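Local atomic coordinates of FOKI restriction endonuclease (Planomicrobium okeanokoites, PDB entry 2FOK), a protein that cuts double-stranded DNA as a type IIS restriction endonuclease, recognising its site with one part of the chain and cleaving at a distance with a metal-dependent nuclease domain. Residues K21-V24 and Q25-R29; L111-A114 and H115-F119; S157-P160 and P161-R164; K324-Q327 and I328-N331. All coordinates share one frame; numbering follows the deposited sequence.

In the fold
Contacts 1 to 3 touch one after another through the recognition part of FokI, and contact 4 stands apart in the D3 domain. Contacts 1 and 2, both in recognition subdomain 1, have centres about 12 Å apart and touch where Val24 CG1 packs 4.0 Å from Phe119 CB. Contact 2 then meets contact 3 of subdomain 2: Ala116 O lies 3.6 Å from Tyr159 CD1, with centres about 13 Å apart. Contact 4 is about 17 Å from contact 3 and about 35 Å from contact 1, both between nearest atoms. All four are local helix-start, helix-run or helix-end arrangements.

Contact 1 of 4, residues K21-V24 and Q25-R29; sequences KRVV and QVFDR
Lys21 and Gln25 meet where helix 17-24 ends and the chain enters a type I beta turn running from Val24 to Phe27, in recognition subdomain 1, a family of the helix-turn-helix clan. Two backbone hydrogen bonds define the exit. Gln25 N donates to Lys21 O at 2.7 Å, a last helical bond, and Phe27 N donates to Val24 O at 3.0 Å to close the turn.

The polar side chains are held mainly by partners beyond the segment. The Gln25 chain, extended beyond CG, folds back over the last helical turn and crosses the Lys21 chain, bringing Gln25 NE2 to 3.6 Å from Lys21 CD. This approach to the lysine carbons is packing only: the Gln25 amide has its main polar partner in Ser139, and Lys21 NZ reaches on to Glu148 and Asp143 in salt bridges. Arg22 leaves by a different side, where NH2 meets Thr91 O and the carboxylate of Glu36. Asp28 OD1 takes the backbone N of Asn30, while OD2 forms a salt bridge with Lys140.

Val26 packs on a backbone carbonyl, its CB 3.5 Å from Val23 O, and continues toward Val33 and Val37 of helix 32-45. Val24 touches Tyr138 of helix 133-140. Phe27 has CG beside its own backbone N (chi1 -61°), which brings the ring back to Val23, and it also touches Phe129 and Ile131 of strand 128-131. Val23 CG1 and Phe27 CE1, 4.4 Å apart, are the apolar pair across the segments. The ring presents its edge to the backbone: Val23 O lies in the ring plane, 3.1 Å from Phe27 CE1.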
ATOM      1  N   LYS A  21     -23.608   2.878   9.263  1.00 26.01           N
ATOM      2  CA  LYS A  21     -24.495   3.015  10.406  1.00 26.50           C
ATOM      3  C   LYS A  21     -25.337   1.762  10.624  1.00 28.17           C
ATOM      4  O   LYS A  21     -25.380   1.226  11.731  1.00 32.59           O
ATOM      5  CB  LYS A  21     -25.405   4.235  10.224  1.00 24.80           C
ATOM      6  CG  LYS A  21     -25.682   4.990  11.540  1.00 26.97           C
ATOM      7  CD  LYS A  21     -26.859   5.967  11.429  1.00 22.59           C
ATOM      8  CE  LYS A  21     -26.998   6.811  12.682  1.00 27.30           C
ATOM      9  NZ  LYS A  21     -27.719   8.085  12.411  1.00 25.14           N
ATOM     10  N   ARG A  22     -26.009   1.304   9.574  1.00 28.29           N
ATOM     11  CA  ARG A  22     -26.843   0.112   9.648  1.00 25.64           C
ATOM     12  C   ARG A  22     -26.030  -1.049  10.211  1.00 26.28           C
ATOM     13  O   ARG A  22     -26.514  -1.812  11.042  1.00 29.53           O
ATOM     14  CB  ARG A  22     -27.353  -0.258   8.255  1.00 29.16           C
ATOM     15  CG  ARG A  22     -28.533   0.569   7.746  1.00 29.54           C
ATOM     16  CD  ARG A  22     -28.996   0.071   6.366  1.00 28.14           C
ATOM     17  NE  ARG A  22     -29.416  -1.329   6.401  1.00 32.60           N
ATOM     18  CZ  ARG A  22     -30.679  -1.724   6.510  1.00 32.48           C
ATOM     19  NH1 ARG A  22     -31.651  -0.823   6.590  1.00 35.33           N
ATOM     20  NH2 ARG A  22     -30.973  -3.014   6.587  1.00 31.85           N
ATOM     21  N   VAL A  23     -24.794  -1.183   9.745  1.00 25.03           N
ATOM     22  CA  VAL A  23     -23.917  -2.244  10.212  1.00 24.16           C
ATOM     23  C   VAL A  23     -23.718  -2.130  11.718  1.00 26.75           C
ATOM     24  O   VAL A  23     -23.657  -3.137  12.419  1.00 24.54           O
ATOM     25  CB  VAL A  23     -22.532  -2.183   9.513  1.00 27.01           C
ATOM     26  CG1 VAL A  23     -21.564  -3.178  10.174  1.00 25.37           C
ATOM     27  CG2 VAL A  23     -22.683  -2.496   8.010  1.00 22.85           C
ATOM     28  N   VAL A  24     -23.623  -0.894  12.204  1.00 26.14           N
ATOM     29  CA  VAL A  24     -23.435  -0.615  13.620  1.00 23.93           C
ATOM     30  C   VAL A  24     -24.711  -0.834  14.437  1.00 23.02           C
ATOM     31  O   VAL A  24     -24.673  -1.374  15.534  1.00 23.62           O
ATOM     32  CB  VAL A  24     -22.974   0.847  13.826  1.00 23.71           C
ATOM     33  CG1 VAL A  24     -22.748   1.126  15.308  1.00 26.21           C
ATOM     34  CG2 VAL A  24     -21.708   1.110  13.025  1.00 25.33           C
ATOM     35  N   GLN A  25     -25.839  -0.399  13.888  1.00 27.59           N
ATOM     36  CA  GLN A  25     -27.138  -0.516  14.544  1.00 26.48           C
ATOM     37  C   GLN A  25     -27.598  -1.951  14.715  1.00 28.04           C
ATOM     38  O   GLN A  25     -28.697  -2.203  15.210  1.00 31.11           O
ATOM     39  CB  GLN A  25     -28.184   0.257  13.745  1.00 18.91           C
ATOM     40  CG  GLN A  25     -27.912   1.736  13.733  1.00 24.07           C
ATOM     41  CD  GLN A  25     -28.805   2.484  12.781  1.00 21.20           C
ATOM     42  OE1 GLN A  25     -29.239   1.936  11.775  1.00 22.10           O
ATOM     43  NE2 GLN A  25     -29.086   3.748  13.090  1.00 16.47           N
ATOM     44  N   VAL A  26     -26.751  -2.888  14.317  1.00 28.94           N
ATOM     45  CA  VAL A  26     -27.069  -4.308  14.394  1.00 26.15           C
ATOM     46  C   VAL A  26     -26.496  -4.906  15.677  1.00 26.22           C
ATOM     47  O   VAL A  26     -26.904  -5.981  16.118  1.00 21.80           O
ATOM     48  CB  VAL A  26     -26.520  -5.023  13.123  1.00 28.86           C
ATOM     49  CG1 VAL A  26     -25.851  -6.339  13.472  1.00 31.53           C
ATOM     50  CG2 VAL A  26     -27.658  -5.220  12.124  1.00 28.07           C
ATOM     51  N   PHE A  27     -25.553  -4.196  16.285  1.00 25.21           N
ATOM     52  CA  PHE A  27     -24.960  -4.658  17.539  1.00 23.26           C
ATOM     53  C   PHE A  27     -25.706  -4.017  18.716  1.00 20.42           C
ATOM     54  O   PHE A  27     -25.403  -4.286  19.875  1.00 20.82           O
ATOM     55  CB  PHE A  27     -23.480  -4.271  17.609  1.00 21.00           C
ATOM     56  CG  PHE A  27     -22.636  -4.871  16.529  1.00 17.75           C
ATOM     57  CD1 PHE A  27     -22.738  -4.417  15.219  1.00 19.92           C
ATOM     58  CD2 PHE A  27     -21.675  -5.828  16.833  1.00 18.89           C
ATOM     59  CE1 PHE A  27     -21.893  -4.890  14.232  1.00 10.99           C
ATOM     60  CE2 PHE A  27     -20.823  -6.314  15.854  1.00 16.12           C
ATOM     61  CZ  PHE A  27     -20.928  -5.841  14.550  1.00 20.59           C
ATOM     62  N   ASP A  28     -26.673  -3.159  18.393  1.00 25.26           N
ATOM     63  CA  ASP A  28     -27.497  -2.454  19.381  1.00 25.41           C
ATOM     64  C   ASP A  28     -28.869  -3.130  19.437  1.00 24.30           C
ATOM     65  O   ASP A  28     -29.649  -3.016  18.510  1.00 25.23           O
ATOM     66  CB  ASP A  28     -27.643  -0.983  18.968  1.00 25.44           C
ATOM     67  CG  ASP A  28     -28.650  -0.228  19.815  1.00 27.14           C
ATOM     68  OD1 ASP A  28     -29.516  -0.871  20.437  1.00 26.53           O
ATOM     69  OD2 ASP A  28     -28.578   1.018  19.859  1.00 25.18           O
ATOM     70  N   ARG A  29     -29.152  -3.815  20.541  1.00 28.11           N
ATOM     71  CA  ARG A  29     -30.399  -4.555  20.731  1.00 30.90           C
ATOM     72  C   ARG A  29     -31.696  -3.761  20.651  1.00 33.28           C
ATOM     73  O   ARG A  29     -32.747  -4.320  20.330  1.00 30.92           O
ATOM     74  CB  ARG A  29     -30.358  -5.309  22.064  1.00 33.77           C
ATOM     75  CG  ARG A  29     -30.231  -4.410  23.291  1.00 40.61           C
ATOM     76  CD  ARG A  29     -30.499  -5.195  24.584  1.00 48.31           C
ATOM     77  NE  ARG A  29     -30.054  -4.482  25.783  1.00 47.17           N
ATOM     78  CZ  ARG A  29     -29.071  -4.894  26.581  1.00 49.42           C
ATOM     79  NH1 ARG A  29     -28.419  -6.020  26.316  1.00 50.04           N
ATOM     80  NH2 ARG A  29     -28.738  -4.182  27.650  1.00 53.72           N
TER

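Contact 2 of 4, residues L111-A114 and H115-F119; sequences LRWA and HALGF
Trp113 and Leu117, one helical turn apart, lie side by side and point the same way at the end of helix 104-116. Leu117 CD1 is the branch that touches, 3.7 Å from Trp113 NE1, and it meets the five-membered part of the indole obliquely. The indole reaches this position because CG of Trp113 is anti to the backbone N (chi1 -168°).

His115 leaves the helix on another side; its CB rests 3.3 Å from Leu111 O, while its ring leads away from the segment to meet Tyr292 edge-to-face and Phe8 with planes at about 35°. Phe119 folds back over the helix end: Leu117 O stands 4.3 Å above its ring plane, over the centre of one face.

Beneath these groups the backbone changes from helix to loop. Leu117 N still donates to Trp113 O at 3.2 Å. Gly118 then takes a positive phi of 79°. Its N donates to His115 O at 3.1 Å and Phe119 N to Ala114 O at 3.1 Å, the pair making a Schellman motif that ends the helix and turns the chain into strand 120-123.

Around this turn, Trp113 stacks on Trp233 of helix 222-236 and meets Phe17 edge-to-face, Phe119 stacks on Tyr138 of helix 133-140, and Leu117 and Phe119 pack on helix 146-157. Ala114 packs against Leu20 of helix 17-24 and Ile120 of strand 120-123.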
ATOM      1  N   LEU A 111     -17.047  -4.267   8.094  1.00 24.32           N
ATOM      2  CA  LEU A 111     -16.663  -4.707   9.436  1.00 27.45           C
ATOM      3  C   LEU A 111     -15.382  -3.960   9.826  1.00 29.09           C
ATOM      4  O   LEU A 111     -15.261  -3.419  10.932  1.00 31.38           O
ATOM      5  CB  LEU A 111     -16.419  -6.225   9.443  1.00 22.25           C
ATOM      6  CG  LEU A 111     -15.985  -6.892  10.756  1.00 24.63           C
ATOM      7  CD1 LEU A 111     -16.924  -8.023  11.092  1.00 26.85           C
ATOM      8  CD2 LEU A 111     -14.570  -7.413  10.635  1.00 26.84           C
ATOM      9  N   ARG A 112     -14.434  -3.930   8.892  1.00 29.52           N
ATOM     10  CA  ARG A 112     -13.149  -3.269   9.080  1.00 29.04           C
ATOM     11  C   ARG A 112     -13.342  -1.777   9.307  1.00 25.55           C
ATOM     12  O   ARG A 112     -12.616  -1.161  10.089  1.00 28.01           O
ATOM     13  CB  ARG A 112     -12.250  -3.519   7.859  1.00 29.92           C
ATOM     14  CG  ARG A 112     -11.661  -4.934   7.826  1.00 33.15           C
ATOM     15  CD  ARG A 112     -10.976  -5.272   6.505  1.00 35.34           C
ATOM     16  NE  ARG A 112      -9.679  -4.609   6.382  1.00 38.21           N
ATOM     17  CZ  ARG A 112      -8.592  -5.152   5.837  1.00 41.08           C
ATOM     18  NH1 ARG A 112      -8.619  -6.388   5.345  1.00 38.37           N
ATOM     19  NH2 ARG A 112      -7.468  -4.450   5.786  1.00 37.27           N
ATOM     20  N   TRP A 113     -14.334  -1.208   8.628  1.00 23.76           N
ATOM     21  CA  TRP A 113     -14.657   0.207   8.748  1.00 18.71           C
ATOM     22  C   TRP A 113     -15.266   0.531  10.133  1.00 19.64           C
ATOM     23  O   TRP A 113     -14.809   1.435  10.822  1.00 21.56           O
ATOM     24  CB  TRP A 113     -15.618   0.575   7.619  1.00 18.67           C
ATOM     25  CG  TRP A 113     -15.858   2.036   7.396  1.00 16.07           C
ATOM     26  CD1 TRP A 113     -15.222   3.084   7.994  1.00 16.85           C
ATOM     27  CD2 TRP A 113     -16.838   2.608   6.510  1.00 19.25           C
ATOM     28  NE1 TRP A 113     -15.748   4.283   7.536  1.00 21.78           N
ATOM     29  CE2 TRP A 113     -16.739   4.014   6.625  1.00 16.78           C
ATOM     30  CE3 TRP A 113     -17.793   2.066   5.631  1.00 20.11           C
ATOM     31  CZ2 TRP A 113     -17.557   4.884   5.892  1.00 20.43           C
ATOM     32  CZ3 TRP A 113     -18.608   2.933   4.900  1.00 11.50           C
ATOM     33  CH2 TRP A 113     -18.483   4.324   5.037  1.00 16.62           C
ATOM     34  N   ALA A 114     -16.281  -0.219  10.547  1.00 22.40           N
ATOM     35  CA  ALA A 114     -16.920   0.004  11.848  1.00 20.69           C
ATOM     36  C   ALA A 114     -15.894  -0.113  12.966  1.00 20.61           C
ATOM     37  O   ALA A 114     -15.863   0.690  13.891  1.00 24.53           O
ATOM     38  CB  ALA A 114     -18.023  -1.003  12.062  1.00 14.23           C
ATOM     39  N   HIS A 115     -15.048  -1.127  12.859  1.00 20.73           N
ATOM     40  CA  HIS A 115     -14.014  -1.372  13.839  1.00 16.25           C
ATOM     41  C   HIS A 115     -12.963  -0.261  13.851  1.00 19.83           C
ATOM     42  O   HIS A 115     -12.528   0.170  14.921  1.00 20.90           O
ATOM     43  CB  HIS A 115     -13.365  -2.728  13.551  1.00 15.34           C
ATOM     44  CG  HIS A 115     -12.146  -2.995  14.370  1.00 15.42           C
ATOM     45  ND1 HIS A 115     -10.887  -2.588  13.982  1.00 15.81           N
ATOM     46  CD2 HIS A 115     -11.996  -3.590  15.577  1.00 15.12           C
ATOM     47  CE1 HIS A 115     -10.013  -2.921  14.916  1.00 17.45           C
ATOM     48  NE2 HIS A 115     -10.661  -3.530  15.895  1.00 21.08           N
ATOM     49  N   ALA A 116     -12.561   0.214  12.671  1.00 21.40           N
ATOM     50  CA  ALA A 116     -11.551   1.271  12.568  1.00 21.06           C
ATOM     51  C   ALA A 116     -11.950   2.590  13.252  1.00 21.84           C
ATOM     52  O   ALA A 116     -11.114   3.244  13.879  1.00 21.32           O
ATOM     53  CB  ALA A 116     -11.208   1.524  11.102  1.00 16.51           C
ATOM     54  N   LEU A 117     -13.219   2.978  13.144  1.00 19.71           N
ATOM     55  CA  LEU A 117     -13.684   4.216  13.760  1.00 19.96           C
ATOM     56  C   LEU A 117     -14.102   4.022  15.215  1.00 20.57           C
ATOM     57  O   LEU A 117     -14.585   4.950  15.856  1.00 22.01           O
ATOM     58  CB  LEU A 117     -14.851   4.804  12.966  1.00 20.89           C
ATOM     59  CG  LEU A 117     -14.497   5.335  11.581  1.00 19.01           C
ATOM     60  CD1 LEU A 117     -15.744   5.893  10.922  1.00 16.67           C
ATOM     61  CD2 LEU A 117     -13.414   6.398  11.698  1.00 18.73           C
ATOM     62  N   GLY A 118     -13.932   2.804  15.719  1.00 19.88           N
ATOM     63  CA  GLY A 118     -14.244   2.516  17.106  1.00 18.87           C
ATOM     64  C   GLY A 118     -15.683   2.304  17.524  1.00 19.38           C
ATOM     65  O   GLY A 118     -15.993   2.455  18.707  1.00 20.21           O
ATOM     66  N   PHE A 119     -16.558   1.938  16.594  1.00 18.28           N
ATOM     67  CA  PHE A 119     -17.965   1.724  16.929  1.00 21.27           C
ATOM     68  C   PHE A 119     -18.222   0.308  17.438  1.00 23.81           C
ATOM     69  O   PHE A 119     -19.268   0.029  18.036  1.00 24.66           O
ATOM     70  CB  PHE A 119     -18.846   2.021  15.722  1.00 20.67           C
ATOM     71  CG  PHE A 119     -18.816   3.468  15.293  1.00 20.23           C
ATOM     72  CD1 PHE A 119     -18.890   4.483  16.237  1.00 14.73           C
ATOM     73  CD2 PHE A 119     -18.720   3.804  13.947  1.00 17.91           C
ATOM     74  CE1 PHE A 119     -18.869   5.808  15.852  1.00 22.85           C
ATOM     75  CE2 PHE A 119     -18.701   5.126  13.550  1.00 22.71           C
ATOM     76  CZ  PHE A 119     -18.774   6.135  14.501  1.00 23.00           C
TER

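Contact 3 of 4, residues S157-P160 and P161-R164; sequences SSYP and PAIR
Two successive prolines open helix 160-169, and the second lies across the ring of Tyr159, the residue just before the helix. Pro161 CD sits 3.8 Å from the ring centroid and only 9° off the ring normal, a CH-pi contact over one face, with the proline and tyrosine side chains crossing at about a right angle. Farther along the same ring, Pro161 CB approaches Tyr159 CE2 at 3.6 Å. Ala162 CB lies 3.7 Å from Tyr159 CD2. A chi1 near 180° (-175°) turns the ring alongside the first turn, and its OH is held by Gly9 O.

Neither proline nitrogen has a hydrogen to donate, a loss that costs little in a first turn. Tyr159 O receives Ile163 N at 3.3 Å and a weak bond from Ala162 N. Arg164 N donates to Pro160 O at 2.7 Å. Ile163 turns back toward the preceding loop, with CG1 3.6 Å from Ser157 O.

Ile230 of helix 222-236 packs against Tyr159, Pro161 and Ala162. The arrangement is a helix N-terminus with Tyr159 at the N-cap and prolines at the first two helical positions, joining helices 146-157 and 160-169 in recognition subdomain 2.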
ATOM      1  N   SER A 157     -11.165  11.038  14.648  1.00 22.35           N
ATOM      2  CA  SER A 157     -10.012  11.698  15.268  1.00 21.53           C
ATOM      3  C   SER A 157      -9.180  10.720  16.102  1.00 20.45           C
ATOM      4  O   SER A 157      -8.030  10.994  16.440  1.00 20.12           O
ATOM      5  CB  SER A 157     -10.484  12.869  16.131  1.00 21.61           C
ATOM      6  OG  SER A 157     -11.089  13.879  15.326  1.00 27.65           O
ATOM      7  N   SER A 158      -9.783   9.584  16.439  1.00 21.55           N
ATOM      8  CA  SER A 158      -9.119   8.534  17.211  1.00 21.26           C
ATOM      9  C   SER A 158      -8.500   7.526  16.236  1.00 22.38           C
ATOM     10  O   SER A 158      -7.963   6.493  16.651  1.00 25.65           O
ATOM     11  CB  SER A 158     -10.139   7.808  18.076  1.00 20.05           C
ATOM     12  OG  SER A 158     -10.949   6.965  17.263  1.00 20.08           O
ATOM     13  N   TYR A 159      -8.597   7.842  14.946  1.00 23.00           N
ATOM     14  CA  TYR A 159      -8.089   7.010  13.851  1.00 22.65           C
ATOM     15  C   TYR A 159      -6.787   7.645  13.319  1.00 21.06           C
ATOM     16  O   TYR A 159      -6.820   8.645  12.608  1.00 24.00           O
ATOM     17  CB  TYR A 159      -9.172   6.943  12.761  1.00 22.55           C
ATOM     18  CG  TYR A 159      -8.849   6.020  11.610  1.00 24.73           C
ATOM     19  CD1 TYR A 159      -8.527   4.685  11.834  1.00 17.85           C
ATOM     20  CD2 TYR A 159      -8.788   6.503  10.303  1.00 23.94           C
ATOM     21  CE1 TYR A 159      -8.144   3.866  10.799  1.00 20.06           C
ATOM     22  CE2 TYR A 159      -8.403   5.682   9.259  1.00 23.14           C
ATOM     23  CZ  TYR A 159      -8.079   4.365   9.517  1.00 19.01           C
ATOM     24  OH  TYR A 159      -7.672   3.547   8.489  1.00 20.13           O
ATOM     25  N   PRO A 160      -5.625   7.056  13.643  1.00 20.70           N
ATOM     26  CA  PRO A 160      -4.344   7.613  13.192  1.00 22.07           C
ATOM     27  C   PRO A 160      -4.202   8.004  11.721  1.00 23.76           C
ATOM     28  O   PRO A 160      -3.859   9.147  11.424  1.00 24.65           O
ATOM     29  CB  PRO A 160      -3.306   6.575  13.643  1.00 21.80           C
ATOM     30  CG  PRO A 160      -3.962   5.837  14.751  1.00 20.27           C
ATOM     31  CD  PRO A 160      -5.441   5.827  14.440  1.00 22.57           C
ATOM     32  N   PRO A 161      -4.435   7.067  10.782  1.00 22.42           N
ATOM     33  CA  PRO A 161      -4.311   7.416   9.363  1.00 22.06           C
ATOM     34  C   PRO A 161      -4.991   8.715   8.951  1.00 22.51           C
ATOM     35  O   PRO A 161      -4.457   9.458   8.125  1.00 22.92           O
ATOM     36  CB  PRO A 161      -4.888   6.199   8.652  1.00 23.33           C
ATOM     37  CG  PRO A 161      -4.512   5.071   9.566  1.00 24.44           C
ATOM     38  CD  PRO A 161      -4.757   5.639  10.953  1.00 26.50           C
ATOM     39  N   ALA A 162      -6.167   8.980   9.515  1.00 24.61           N
ATOM     40  CA  ALA A 162      -6.907  10.207   9.217  1.00 22.72           C
ATOM     41  C   ALA A 162      -6.091  11.366   9.763  1.00 22.68           C
ATOM     42  O   ALA A 162      -5.920  12.385   9.105  1.00 20.97           O
ATOM     43  CB  ALA A 162      -8.278  10.175   9.879  1.00 25.95           C
ATOM     44  N   ILE A 163      -5.577  11.206  10.976  1.00 23.61           N
ATOM     45  CA  ILE A 163      -4.754  12.257  11.565  1.00 23.40           C
ATOM     46  C   ILE A 163      -3.518  12.466  10.693  1.00 22.12           C
ATOM     47  O   ILE A 163      -3.069  13.590  10.511  1.00 24.78           O
ATOM     48  CB  ILE A 163      -4.326  11.903  13.007  1.00 21.64           C
ATOM     49  CG1 ILE A 163      -5.561  11.872  13.914  1.00 17.85           C
ATOM     50  CG2 ILE A 163      -3.316  12.934  13.529  1.00 21.45           C
ATOM     51  CD1 ILE A 163      -6.493  13.063  13.742  1.00 17.54           C
ATOM     52  N   ARG A 164      -2.980  11.377  10.148  1.00 25.15           N
ATOM     53  CA  ARG A 164      -1.809  11.455   9.277  1.00 25.42           C
ATOM     54  C   ARG A 164      -2.150  12.173   7.981  1.00 23.21           C
ATOM     55  O   ARG A 164      -1.354  12.959   7.484  1.00 26.45           O
ATOM     56  CB  ARG A 164      -1.275  10.063   8.935  1.00 27.91           C
ATOM     57  CG  ARG A 164      -0.097  10.101   7.979  1.00 25.24           C
ATOM     58  CD  ARG A 164       0.991  11.058   8.491  1.00 23.12           C
ATOM     59  NE  ARG A 164       2.277  10.844   7.829  1.00 20.54           N
ATOM     60  CZ  ARG A 164       3.403  11.486   8.143  1.00 20.72           C
ATOM     61  NH1 ARG A 164       3.412  12.388   9.112  1.00 12.12           N
ATOM     62  NH2 ARG A 164       4.521  11.236   7.474  1.00 14.87           N
TER

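Contact 4 of 4, residues K324-Q327 and I328-N331; sequences KIEQ and IQDN
The first turns of helix 325-334, in the D3 domain of a helix-turn-helix clan, bring Lys324 and Ile328 together at the N-cap. Ile328 N donates to Lys324 O at 3.0 Å; Gln327 N also points at Lys324 O, at a doubtfully short 2.5 Å. The next rungs follow as Gln329 N to Ile325 O at 2.8 Å, Asp330 N to Glu326 O at 2.9 Å and Asn331 N to Gln327 O at 2.7 Å.

Gln327 folds back on the helix start. With CG beside its backbone N (chi1 -39°) and the chain extended beyond it, the amide reaches the N-cap residue, where OE1 accepts Lys324 N at 2.7 Å; the donor stands 40° out of the amide plane. Gln329 leaves from another face, its CB 3.2 Å from Ile325 O, and its NE2 is taken up by Glu339 O.

Ile325 and Ile328 are the buried residues: Ile325 packs on Ile341 and Tyr365, Ile328 on Ile313 of helix 303-319. Glu326, Asp330 and Asn331 are exposed. One apolar flank thus faces helices 303-319 and 341-352, the pattern of an amphipathic helix whose N-terminus is closed by a side chain returning to the N-cap residue's backbone N-H.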
ATOM      1  N   LYS A 324      17.485   6.544  22.910  1.00 34.81           N
ATOM      2  CA  LYS A 324      18.418   6.426  21.793  1.00 35.14           C
ATOM      3  C   LYS A 324      18.126   5.076  21.123  1.00 34.94           C
ATOM      4  O   LYS A 324      17.889   4.079  21.807  1.00 32.26           O
ATOM      5  CB  LYS A 324      19.863   6.465  22.292  1.00 37.78           C
ATOM      6  CG  LYS A 324      20.544   7.826  22.136  1.00 40.88           C
ATOM      7  CD  LYS A 324      21.786   7.961  23.034  1.00 46.79           C
ATOM      8  CE  LYS A 324      21.653   7.150  24.337  1.00 49.79           C
ATOM      9  NZ  LYS A 324      22.940   6.972  25.077  1.00 50.19           N
ATOM     10  N   ILE A 325      18.138   5.045  19.791  1.00 35.27           N
ATOM     11  CA  ILE A 325      17.848   3.815  19.060  1.00 33.84           C
ATOM     12  C   ILE A 325      18.551   2.609  19.655  1.00 34.16           C
ATOM     13  O   ILE A 325      18.032   1.497  19.601  1.00 34.64           O
ATOM     14  CB  ILE A 325      18.236   3.930  17.569  1.00 35.45           C
ATOM     15  CG1 ILE A 325      17.472   2.884  16.752  1.00 32.56           C
ATOM     16  CG2 ILE A 325      19.734   3.738  17.394  1.00 35.16           C
ATOM     17  CD1 ILE A 325      16.192   3.403  16.134  1.00 32.65           C
ATOM     18  N   GLU A 326      19.730   2.831  20.229  1.00 35.44           N
ATOM     19  CA  GLU A 326      20.500   1.749  20.836  1.00 34.86           C
ATOM     20  C   GLU A 326      19.843   1.244  22.123  1.00 34.63           C
ATOM     21  O   GLU A 326      19.961   0.067  22.479  1.00 34.12           O
ATOM     22  CB  GLU A 326      21.927   2.222  21.121  1.00 40.90           C
ATOM     23  CG  GLU A 326      22.854   2.133  19.915  1.00 42.89           C
ATOM     24  CD  GLU A 326      22.926   3.433  19.141  1.00 44.89           C
ATOM     25  OE1 GLU A 326      22.400   4.453  19.644  1.00 45.34           O
ATOM     26  OE2 GLU A 326      23.506   3.434  18.033  1.00 43.95           O
ATOM     27  N   GLN A 327      19.151   2.136  22.825  1.00 30.87           N
ATOM     28  CA  GLN A 327      18.461   1.745  24.049  1.00 32.11           C
ATOM     29  C   GLN A 327      17.157   1.026  23.656  1.00 31.67           C
ATOM     30  O   GLN A 327      16.747   0.058  24.294  1.00 28.38           O
ATOM     31  CB  GLN A 327      18.166   2.984  24.897  1.00 35.40           C
ATOM     32  CG  GLN A 327      19.280   4.026  24.895  1.00 37.39           C
ATOM     33  CD  GLN A 327      18.951   5.242  25.754  1.00 45.07           C
ATOM     34  OE1 GLN A 327      18.888   6.374  25.259  1.00 40.16           O
ATOM     35  NE2 GLN A 327      18.739   5.012  27.050  1.00 41.97           N
ATOM     36  N   ILE A 328      16.516   1.498  22.590  1.00 33.24           N
ATOM     37  CA  ILE A 328      15.289   0.874  22.111  1.00 31.11           C
ATOM     38  C   ILE A 328      15.644  -0.523  21.633  1.00 30.37           C
ATOM     39  O   ILE A 328      14.922  -1.482  21.901  1.00 33.62           O
ATOM     40  CB  ILE A 328      14.672   1.643  20.927  1.00 27.84           C
ATOM     41  CG1 ILE A 328      14.015   2.929  21.415  1.00 28.06           C
ATOM     42  CG2 ILE A 328      13.625   0.776  20.231  1.00 30.04           C
ATOM     43  CD1 ILE A 328      13.830   3.960  20.318  1.00 21.41           C
ATOM     44  N   GLN A 329      16.759  -0.626  20.917  1.00 32.21           N
ATOM     45  CA  GLN A 329      17.219  -1.908  20.392  1.00 34.56           C
ATOM     46  C   GLN A 329      17.557  -2.788  21.576  1.00 35.48           C
ATOM     47  O   GLN A 329      17.307  -3.996  21.567  1.00 32.56           O
ATOM     48  CB  GLN A 329      18.460  -1.718  19.514  1.00 36.42           C
ATOM     49  CG  GLN A 329      19.291  -2.986  19.334  1.00 33.44           C
ATOM     50  CD  GLN A 329      20.577  -2.735  18.582  1.00 31.31           C
ATOM     51  OE1 GLN A 329      21.293  -1.775  18.859  1.00 36.64           O
ATOM     52  NE2 GLN A 329      20.880  -3.603  17.627  1.00 29.40           N
ATOM     53  N   ASP A 330      18.134  -2.159  22.595  1.00 37.38           N
ATOM     54  CA  ASP A 330      18.507  -2.842  23.827  1.00 37.82           C
ATOM     55  C   ASP A 330      17.261  -3.390  24.531  1.00 38.01           C
ATOM     56  O   ASP A 330      17.202  -4.572  24.875  1.00 32.96           O
ATOM     57  CB  ASP A 330      19.214  -1.860  24.754  1.00 42.78           C
ATOM     58  CG  ASP A 330      20.541  -2.374  25.237  1.00 43.99           C
ATOM     59  OD1 ASP A 330      20.570  -3.479  25.825  1.00 47.51           O
ATOM     60  OD2 ASP A 330      21.548  -1.666  25.033  1.00 43.08           O
ATOM     61  N   ASN A 331      16.272  -2.519  24.743  1.00 36.27           N
ATOM     62  CA  ASN A 331      15.026  -2.903  25.404  1.00 38.05           C
ATOM     63  C   ASN A 331      14.312  -3.980  24.596  1.00 37.42           C
ATOM     64  O   ASN A 331      13.675  -4.875  25.154  1.00 38.26           O
ATOM     65  CB  ASN A 331      14.107  -1.687  25.566  1.00 42.63           C
ATOM     66  CG  ASN A 331      14.400  -0.894  26.830  1.00 46.19           C
ATOM     67  OD1 ASN A 331      13.936   0.244  26.987  1.00 43.45           O
ATOM     68  ND2 ASN A 331      15.179  -1.490  27.742  1.00 44.98           N
TER